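Side-chain contacts in thermosome subunit (Methanococcoides burtonii, PDB 3AQ1), which probably works as an ATP-dependent protein-folding chaperone, binding unfolded proteins and hydrolysing ATP: residues H80-C85 with S389-A394; S59-L64 with E76-A81; S364-L369 with R450-A455. All coordinates share one frame; numbering follows the deposited sequence.

In the fold
All three contacts join helices of what is, from the family fold, the equatorial domain. Contacts 1 and 2 share helix 71-92, H80 and A81 included, and their centres are about 8 Å apart; F391 of one packs on Y78 of the other. Contact 3 lies about 11 Å from contact 1, centre to centre, meets it where L369 touches the backbone of C85, and does not touch contact 2. Every touching residue in contacts 1 and 3 is buried, whereas K60 of contact 2 is partly exposed. Contact 1 is apolar and aromatic, contact 2 sets a phenol against a helix backbone, and contact 3 buries a charged pair.

Contact 1. Residues H80-C85 with S389-A394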
loop_
_atom_site.group_PDB
_atom_site.type_symbol
_atom_site.label_atom_id
_atom_site.label_comp_id
_atom_site.label_asym_id
_atom_site.label_seq_id
_atom_site.Cartn_x
_atom_site.Cartn_y
_atom_site.Cartn_z
ATOM N N HIS A 80 -11.631 7.355 26.666
ATOM C CA HIS A 80 -12.399 8.504 26.227
ATOM C C HIS A 80 -11.445 9.495 25.554
ATOM O O HIS A 80 -11.774 10.123 24.541
ATOM C CB HIS A 80 -13.134 9.120 27.425
ATOM C CG HIS A 80 -14.114 10.189 27.060
ATOM N ND1 HIS A 80 -14.525 11.157 27.955
ATOM C CD2 HIS A 80 -14.759 10.453 25.899
ATOM C CE1 HIS A 80 -15.382 11.967 27.360
ATOM N NE2 HIS A 80 -15.541 11.564 26.113
ATOM N N ALA A 81 -10.241 9.605 26.104
ATOM C CA ALA A 81 -9.220 10.458 25.514
ATOM C C ALA A 81 -8.923 10.030 24.088
ATOM O O ALA A 81 -8.996 10.836 23.172
ATOM C CB ALA A 81 -7.956 10.436 26.347
ATOM N N ALA A 82 -8.593 8.757 23.901
ATOM C CA ALA A 82 -8.261 8.237 22.577
ATOM C C ALA A 82 -9.361 8.517 21.571
ATOM O O ALA A 82 -9.095 8.854 20.421
ATOM C CB ALA A 82 -7.992 6.758 22.639
ATOM N N GLU A 83 -10.601 8.368 22.007
ATOM C CA GLU A 83 -11.737 8.580 21.124
ATOM C C GLU A 83 -11.904 10.065 20.794
ATOM O O GLU A 83 -12.246 10.434 19.664
ATOM C CB GLU A 83 -13.004 7.972 21.738
ATOM C CG GLU A 83 -12.960 6.441 21.784
ATOM C CD GLU A 83 -13.944 5.828 22.770
ATOM O OE1 GLU A 83 -14.548 6.583 23.567
ATOM O OE2 GLU A 83 -14.098 4.582 22.749
ATOM N N LYS A 84 -11.635 10.914 21.780
ATOM C CA LYS A 84 -11.649 12.356 21.563
ATOM C C LYS A 84 -10.515 12.825 20.640
ATOM O O LYS A 84 -10.617 13.877 20.026
ATOM C CB LYS A 84 -11.582 13.090 22.896
ATOM C CG LYS A 84 -11.903 14.562 22.789
ATOM C CD LYS A 84 -13.275 14.794 22.156
ATOM C CE LYS A 84 -13.582 16.289 22.025
ATOM N NZ LYS A 84 -14.592 16.582 20.967
ATOM N N CYS A 85 -9.431 12.057 20.549
ATOM C CA CYS A 85 -8.341 12.396 19.633
ATOM C C CYS A 85 -8.763 12.121 18.199
ATOM O O CYS A 85 -8.378 12.843 17.284
ATOM C CB CYS A 85 -7.057 11.617 19.959
ATOM S SG CYS A 85 -6.110 12.252 21.380
ATOM N N SER A 389 -6.552 14.812 31.143
ATOM C CA SER A 389 -5.528 15.836 31.175
ATOM C C SER A 389 -4.146 15.190 31.046
ATOM O O SER A 389 -3.288 15.675 30.308
ATOM C CB SER A 389 -5.640 16.644 32.473
ATOM O OG SER A 389 -4.769 17.757 32.456
ATOM N N LYS A 390 -3.935 14.091 31.761
ATOM C CA LYS A 390 -2.647 13.410 31.730
ATOM C C LYS A 390 -2.406 12.754 30.376
ATOM O O LYS A 390 -1.266 12.650 29.928
ATOM C CB LYS A 390 -2.534 12.391 32.865
ATOM C CG LYS A 390 -2.222 13.010 34.232
ATOM C CD LYS A 390 -0.794 13.550 34.287
ATOM C CE LYS A 390 -0.443 14.128 35.658
ATOM N NZ LYS A 390 1.020 14.425 35.771
ATOM N N PHE A 391 -3.478 12.322 29.717
ATOM C CA PHE A 391 -3.355 11.768 28.375
ATOM C C PHE A 391 -2.814 12.868 27.475
ATOM O O PHE A 391 -1.751 12.723 26.863
ATOM C CB PHE A 391 -4.706 11.258 27.865
ATOM C CG PHE A 391 -4.617 10.359 26.649
ATOM C CD1 PHE A 391 -4.468 10.883 25.389
ATOM C CD2 PHE A 391 -4.731 8.992 26.771
ATOM C CE1 PHE A 391 -4.410 10.055 24.271
ATOM C CE2 PHE A 391 -4.671 8.165 25.654
ATOM C CZ PHE A 391 -4.515 8.699 24.408
ATOM N N ALA A 392 -3.536 13.982 27.420
ATOM C CA ALA A 392 -3.126 15.113 26.595
ATOM C C ALA A 392 -1.672 15.526 26.860
ATOM O O ALA A 392 -1.010 16.067 25.985
ATOM C CB ALA A 392 -4.074 16.286 26.791
ATOM N N GLU A 393 -1.172 15.252 28.059
ATOM C CA GLU A 393 0.206 15.593 28.415
ATOM C C GLU A 393 1.197 14.600 27.836
ATOM O O GLU A 393 2.326 14.957 27.499
ATOM C CB GLU A 393 0.394 15.604 29.933
ATOM C CG GLU A 393 -0.243 16.754 30.695
ATOM C CD GLU A 393 0.305 16.830 32.108
ATOM O OE1 GLU A 393 1.269 16.080 32.388
ATOM O OE2 GLU A 393 -0.211 17.624 32.925
ATOM N N ALA A 394 0.780 13.343 27.762
ATOM C CA ALA A 394 1.651 12.282 27.290
ATOM C C ALA A 394 1.961 12.481 25.814
ATOM O O ALA A 394 3.067 12.172 25.348
ATOM C CB ALA A 394 1.007 10.931 27.529
#
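A chi1 of -165°, which sets CG opposite the main-chain N, carries the F391 ring from helix 383-394 towards helix 71-92 and presents a ring face to A81; C85 places SG anti to its carbonyl carbon and brings the sulfur to the same ring. The two segments cross at -57°, their axes approaching to 9.9 Å, and A81 and F391 have the closest CA atoms of the pair. The methyl of A81 makes the closest approach: its CB lies 3.6 Å from the F391 ring centroid and only 22° off the ring normal, which identifies a CH-pi contact over the face. It is displaced from the centre, with F391 CG the atom nearest to A81 CB at 3.4 Å. Further along the same face, A82 N stands 4.1 Å above the F391 ring plane, and the F391 CZ corner comes to 4.4 Å from A82 CB. C85 makes a different approach. Its SG is 4.0 Å from F391 CE1 and meets the ring obliquely, a cysteine sulfur-aromatic contact. No hydrogen bond joins the segments, and all four touching residues are buried. L57 of helix 45-65 and I456 of helix 449-467 also pack on F391, so the phenyl group sits where four helices converge. Cutting F391 back to an alanine would probably open a gap between these helices and leave the A81 methyl and the C85 sulfur without their aromatic partner. The A81 methyl covers the face while A82 and C85 meet other parts of the ring, and cohesion here probably rests on shape and dispersion, the polarisable sulfur perhaps adding to it, with no charge to be neutralised.

Contact 2. Residues S59-L64 with E76-A81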
loop_
_atom_site.group_PDB
_atom_site.type_symbol
_atom_site.label_atom_id
_atom_site.label_comp_id
_atom_site.label_asym_id
_atom_site.label_seq_id
_atom_site.Cartn_x
_atom_site.Cartn_y
_atom_site.Cartn_z
ATOM N N SER A 59 3.242 5.428 32.988
ATOM C CA SER A 59 3.912 6.086 34.091
ATOM C C SER A 59 3.012 7.171 34.669
ATOM O O SER A 59 2.920 7.326 35.889
ATOM C CB SER A 59 5.283 6.631 33.662
ATOM O OG SER A 59 5.258 8.035 33.465
ATOM N N LYS A 60 2.318 7.898 33.804
ATOM C CA LYS A 60 1.381 8.898 34.295
ATOM C C LYS A 60 0.214 8.250 35.041
ATOM O O LYS A 60 -0.336 8.836 35.965
ATOM C CB LYS A 60 0.896 9.836 33.180
ATOM C CG LYS A 60 1.933 10.898 32.794
ATOM C CD LYS A 60 1.303 12.068 32.060
ATOM C CE LYS A 60 2.325 13.147 31.760
ATOM N NZ LYS A 60 3.546 12.542 31.172
ATOM N N ALA A 61 -0.158 7.038 34.659
ATOM C CA ALA A 61 -1.206 6.340 35.395
ATOM C C ALA A 61 -0.698 5.888 36.769
ATOM O O ALA A 61 -1.427 5.929 37.760
ATOM C CB ALA A 61 -1.742 5.156 34.594
ATOM N N GLU A 62 0.554 5.454 36.827
ATOM C CA GLU A 62 1.117 4.989 38.083
ATOM C C GLU A 62 1.275 6.170 39.037
ATOM O O GLU A 62 1.086 6.030 40.240
ATOM C CB GLU A 62 2.410 4.175 37.863
ATOM C CG GLU A 62 2.107 2.671 37.572
ATOM C CD GLU A 62 3.238 1.891 36.889
ATOM O OE1 GLU A 62 4.313 2.474 36.635
ATOM O OE2 GLU A 62 3.047 0.685 36.602
ATOM N N GLU A 63 1.572 7.343 38.490
ATOM C CA GLU A 63 1.505 8.571 39.271
ATOM C C GLU A 63 0.096 8.787 39.833
ATOM O O GLU A 63 -0.080 8.873 41.049
ATOM C CB GLU A 63 1.915 9.785 38.434
ATOM C CG GLU A 63 3.377 9.808 38.010
ATOM C CD GLU A 63 3.724 11.056 37.211
ATOM O OE1 GLU A 63 2.789 11.730 36.702
ATOM O OE2 GLU A 63 4.934 11.360 37.099
ATOM N N LEU A 64 -0.897 8.878 38.948
ATOM C CA LEU A 64 -2.295 9.105 39.347
ATOM C C LEU A 64 -2.849 8.073 40.334
ATOM O O LEU A 64 -3.878 8.305 40.969
ATOM C CB LEU A 64 -3.231 9.160 38.135
ATOM C CG LEU A 64 -3.148 10.317 37.138
ATOM C CD1 LEU A 64 -4.414 10.334 36.293
ATOM C CD2 LEU A 64 -2.940 11.649 37.843
ATOM N N GLU A 76 -11.024 4.355 31.725
ATOM C CA GLU A 76 -12.119 4.954 30.968
ATOM C C GLU A 76 -11.771 6.359 30.502
ATOM O O GLU A 76 -12.079 6.733 29.371
ATOM C CB GLU A 76 -13.419 4.943 31.765
ATOM C CG GLU A 76 -14.147 3.615 31.675
ATOM C CD GLU A 76 -14.581 3.096 33.033
ATOM O OE1 GLU A 76 -15.371 3.785 33.717
ATOM O OE2 GLU A 76 -14.129 1.995 33.415
ATOM N N GLY A 77 -11.114 7.126 31.368
ATOM C CA GLY A 77 -10.607 8.435 30.996
ATOM C C GLY A 77 -9.708 8.378 29.769
ATOM O O GLY A 77 -9.891 9.133 28.815
ATOM N N TYR A 78 -8.732 7.476 29.796
ATOM C CA TYR A 78 -7.836 7.277 28.666
ATOM C C TYR A 78 -8.605 6.876 27.409
ATOM O O TYR A 78 -8.391 7.445 26.338
ATOM C CB TYR A 78 -6.791 6.203 28.980
ATOM C CG TYR A 78 -5.604 6.656 29.794
ATOM C CD1 TYR A 78 -5.522 7.939 30.307
ATOM C CD2 TYR A 78 -4.572 5.779 30.067
ATOM C CE1 TYR A 78 -4.431 8.330 31.062
ATOM C CE2 TYR A 78 -3.479 6.158 30.812
ATOM C CZ TYR A 78 -3.410 7.429 31.304
ATOM O OH TYR A 78 -2.307 7.786 32.045
ATOM N N ARG A 79 -9.488 5.889 27.539
ATOM C CA ARG A 79 -10.235 5.395 26.387
ATOM C C ARG A 79 -11.123 6.490 25.799
ATOM O O ARG A 79 -11.336 6.555 24.587
ATOM C CB ARG A 79 -11.071 4.173 26.755
ATOM C CG ARG A 79 -11.879 3.629 25.586
ATOM C CD ARG A 79 -12.758 2.477 26.014
ATOM N NE ARG A 79 -11.983 1.416 26.642
ATOM C CZ ARG A 79 -11.281 0.512 25.963
ATOM N NH1 ARG A 79 -11.253 0.553 24.631
ATOM N NH2 ARG A 79 -10.605 -0.429 26.613
ATOM N N HIS A 80 -11.631 7.355 26.666
ATOM C CA HIS A 80 -12.399 8.504 26.227
ATOM C C HIS A 80 -11.445 9.495 25.554
ATOM O O HIS A 80 -11.774 10.123 24.541
ATOM C CB HIS A 80 -13.134 9.120 27.425
ATOM C CG HIS A 80 -14.114 10.189 27.060
ATOM N ND1 HIS A 80 -14.525 11.157 27.955
ATOM C CD2 HIS A 80 -14.759 10.453 25.899
ATOM C CE1 HIS A 80 -15.382 11.967 27.360
ATOM N NE2 HIS A 80 -15.541 11.564 26.113
ATOM N N ALA A 81 -10.241 9.605 26.104
ATOM C CA ALA A 81 -9.220 10.458 25.514
ATOM C C ALA A 81 -8.923 10.030 24.088
ATOM O O ALA A 81 -8.996 10.836 23.172
ATOM C CB ALA A 81 -7.956 10.436 26.347
#
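Y78 extends its phenol from helix 71-92 to helix 45-65 and ends against the backbone at K60 and A61, overlapping the A61 methyl on the way. The touching is done mostly by the hydroxyl: Y78 OH is 3.7 Å from A61 CB and 4.0 Å from K60 CB. The ring itself takes a lesser share, with A61 CB 4.3 Å from Y78 CE2 in an oblique approach. The first torsion of Y78 (chi1 -81°) turns CG away from its own carbonyl carbon and sends the ring across to helix 45-65, where the CA atoms of A61 and Y78, the nearest across the pair, are still 9.5 Å apart. Y78 OH also comes within 3.5 Å of A61 N, but the angle is too poor for a hydrogen bond. The hydroxyl instead donates to the carbonyl oxygen of L57, one helical turn before A61. K60 offers its backbone C and its CB; the rest of the side chain leads away from Y78 and turns at its last torsion (chi4 48°), and its NZ forms a salt bridge with E56 on its own helix. T463 of helix 449-467 packs on Y78, and L467 and I74 pack on A61. The tyrosine thus spans two helices that follow each other in sequence. Its ring packs beside A61, while the bond to L57 O satisfies the buried hydroxyl and is likely to limit turning of the C-OH group, so Y78 combines packing with a polar link between these two consecutive helices.

Contact 3. Residues S364-L369 with R450-A455; sequences SSEVEL and RIKTQA
K452 on helix 449-467 reaches E366 near the start of helix 364-378, and its NZ donates to E366 OE2 at 3.0 Å in a buried salt bridge. The ammonium meets that oxygen on its syn side, 19° out of the carboxylate plane. Two bends of the lysine chain (chi2 58° and chi3 73°) bring NZ there, and the two side chains cross at about a right angle. The other carboxylate oxygen has its own partner: a water donates to E366 OE1 at 2.9 Å. The same water accepts a weak bond from K452 NZ at 3.5 Å, so it bridges the ion pair loosely. The strongest polar partner of K452 NZ is E447, just before its helix, so the ammonium is shared by two carboxylates, which is likely to keep the lysine charged. The lysine methylenes run beside S365, whose OG is 3.7 Å from K452 CE, a packing contact only. I398 of helix 397-405 packs on E366. The arrangement is an interhelical salt bridge buried within a helical bundle, consistent with the equatorial domain of group II chaperonins.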
loop_
_atom_site.group_PDB
_atom_site.type_symbol
_atom_site.label_atom_id
_atom_site.label_comp_id
_atom_site.label_asym_id
_atom_site.label_seq_id
_atom_site.Cartn_x
_atom_site.Cartn_y
_atom_site.Cartn_z
ATOM N N SER A 364 3.786 17.868 14.897
ATOM C CA SER A 364 2.712 18.838 14.694
ATOM C C SER A 364 1.364 18.353 15.244
ATOM O O SER A 364 0.686 19.104 15.932
ATOM C CB SER A 364 2.585 19.239 13.217
ATOM O OG SER A 364 2.093 18.168 12.430
ATOM N N SER A 365 0.981 17.107 14.960
ATOM C CA SER A 365 -0.352 16.623 15.342
ATOM C C SER A 365 -0.457 16.246 16.822
ATOM O O SER A 365 -1.526 16.328 17.426
ATOM C CB SER A 365 -0.801 15.460 14.453
ATOM O OG SER A 365 -0.145 14.257 14.794
ATOM N N GLU A 366 0.653 15.841 17.420
ATOM C CA GLU A 366 0.632 15.542 18.835
ATOM C C GLU A 366 0.436 16.828 19.638
ATOM O O GLU A 366 -0.346 16.875 20.595
ATOM C CB GLU A 366 1.907 14.815 19.236
ATOM C CG GLU A 366 1.910 13.337 18.842
ATOM C CD GLU A 366 2.410 13.076 17.426
ATOM O OE1 GLU A 366 2.792 14.034 16.718
ATOM O OE2 GLU A 366 2.428 11.896 17.025
ATOM N N VAL A 367 1.146 17.873 19.229
ATOM C CA VAL A 367 1.050 19.186 19.854
ATOM C C VAL A 367 -0.362 19.775 19.726
ATOM O O VAL A 367 -0.937 20.234 20.716
ATOM C CB VAL A 367 2.070 20.121 19.218
ATOM C CG1 VAL A 367 1.880 21.564 19.673
ATOM C CG2 VAL A 367 3.461 19.615 19.520
ATOM N N GLU A 368 -0.917 19.752 18.513
ATOM C CA GLU A 368 -2.312 20.145 18.288
ATOM C C GLU A 368 -3.280 19.307 19.134
ATOM O O GLU A 368 -4.113 19.850 19.852
ATOM C CB GLU A 368 -2.692 20.049 16.801
ATOM C CG GLU A 368 -3.914 20.874 16.425
ATOM C CD GLU A 368 -3.704 22.364 16.686
ATOM O OE1 GLU A 368 -2.558 22.836 16.529
ATOM O OE2 GLU A 368 -4.676 23.065 17.047
ATOM N N LEU A 369 -3.172 17.988 19.049
ATOM C CA LEU A 369 -3.996 17.119 19.882
ATOM C C LEU A 369 -3.851 17.480 21.339
ATOM O O LEU A 369 -4.844 17.702 22.021
ATOM C CB LEU A 369 -3.632 15.655 19.676
ATOM C CG LEU A 369 -4.162 15.115 18.355
ATOM C CD1 LEU A 369 -3.725 13.690 18.166
ATOM C CD2 LEU A 369 -5.659 15.213 18.373
ATOM N N ARG A 450 -4.464 6.921 9.055
ATOM C CA ARG A 450 -4.699 5.613 9.669
ATOM C C ARG A 450 -3.563 5.174 10.602
ATOM O O ARG A 450 -3.802 4.559 11.639
ATOM C CB ARG A 450 -5.029 4.532 8.627
ATOM C CG ARG A 450 -3.825 3.848 7.996
ATOM C CD ARG A 450 -4.251 2.721 7.058
ATOM N NE ARG A 450 -5.423 3.089 6.273
ATOM C CZ ARG A 450 -5.709 2.582 5.082
ATOM N NH1 ARG A 450 -4.910 1.684 4.535
ATOM N NH2 ARG A 450 -6.789 2.980 4.431
ATOM N N ILE A 451 -2.329 5.502 10.254
ATOM C CA ILE A 451 -1.214 5.180 11.133
ATOM C C ILE A 451 -1.310 6.001 12.414
ATOM O O ILE A 451 -1.199 5.471 13.516
ATOM C CB ILE A 451 0.150 5.415 10.449
ATOM C CG1 ILE A 451 0.401 4.332 9.393
ATOM C CG2 ILE A 451 1.270 5.434 11.474
ATOM C CD1 ILE A 451 0.214 2.910 9.908
ATOM N N LYS A 452 -1.534 7.299 12.272
ATOM C CA LYS A 452 -1.619 8.140 13.444
ATOM C C LYS A 452 -2.707 7.652 14.431
ATOM O O LYS A 452 -2.470 7.631 15.642
ATOM C CB LYS A 452 -1.816 9.605 13.049
ATOM C CG LYS A 452 -1.515 10.566 14.169
ATOM C CD LYS A 452 -0.075 10.389 14.682
ATOM C CE LYS A 452 0.952 10.926 13.690
ATOM N NZ LYS A 452 2.340 10.788 14.205
ATOM N N THR A 453 -3.881 7.249 13.927
ATOM C CA THR A 453 -4.955 6.805 14.817
ATOM C C THR A 453 -4.734 5.387 15.303
ATOM O O THR A 453 -5.151 5.039 16.398
ATOM C CB THR A 453 -6.371 6.884 14.195
ATOM O OG1 THR A 453 -6.473 5.999 13.070
ATOM C CG2 THR A 453 -6.706 8.301 13.776
ATOM N N GLN A 454 -4.089 4.557 14.495
ATOM C CA GLN A 454 -3.801 3.211 14.949
ATOM C C GLN A 454 -2.811 3.259 16.112
ATOM O O GLN A 454 -2.980 2.554 17.109
ATOM C CB GLN A 454 -3.282 2.341 13.811
ATOM C CG GLN A 454 -4.234 1.223 13.405
ATOM C CD GLN A 454 -4.050 0.785 11.950
ATOM O OE1 GLN A 454 -4.970 0.909 11.133
ATOM N NE2 GLN A 454 -2.857 0.279 11.621
ATOM N N ALA A 455 -1.791 4.105 15.994
ATOM C CA ALA A 455 -0.792 4.203 17.044
ATOM C C ALA A 455 -1.405 4.729 18.349
ATOM O O ALA A 455 -1.160 4.173 19.409
ATOM C CB ALA A 455 0.374 5.057 16.604
HETATM O O HOH W 1 4.390 13.598 14.372
#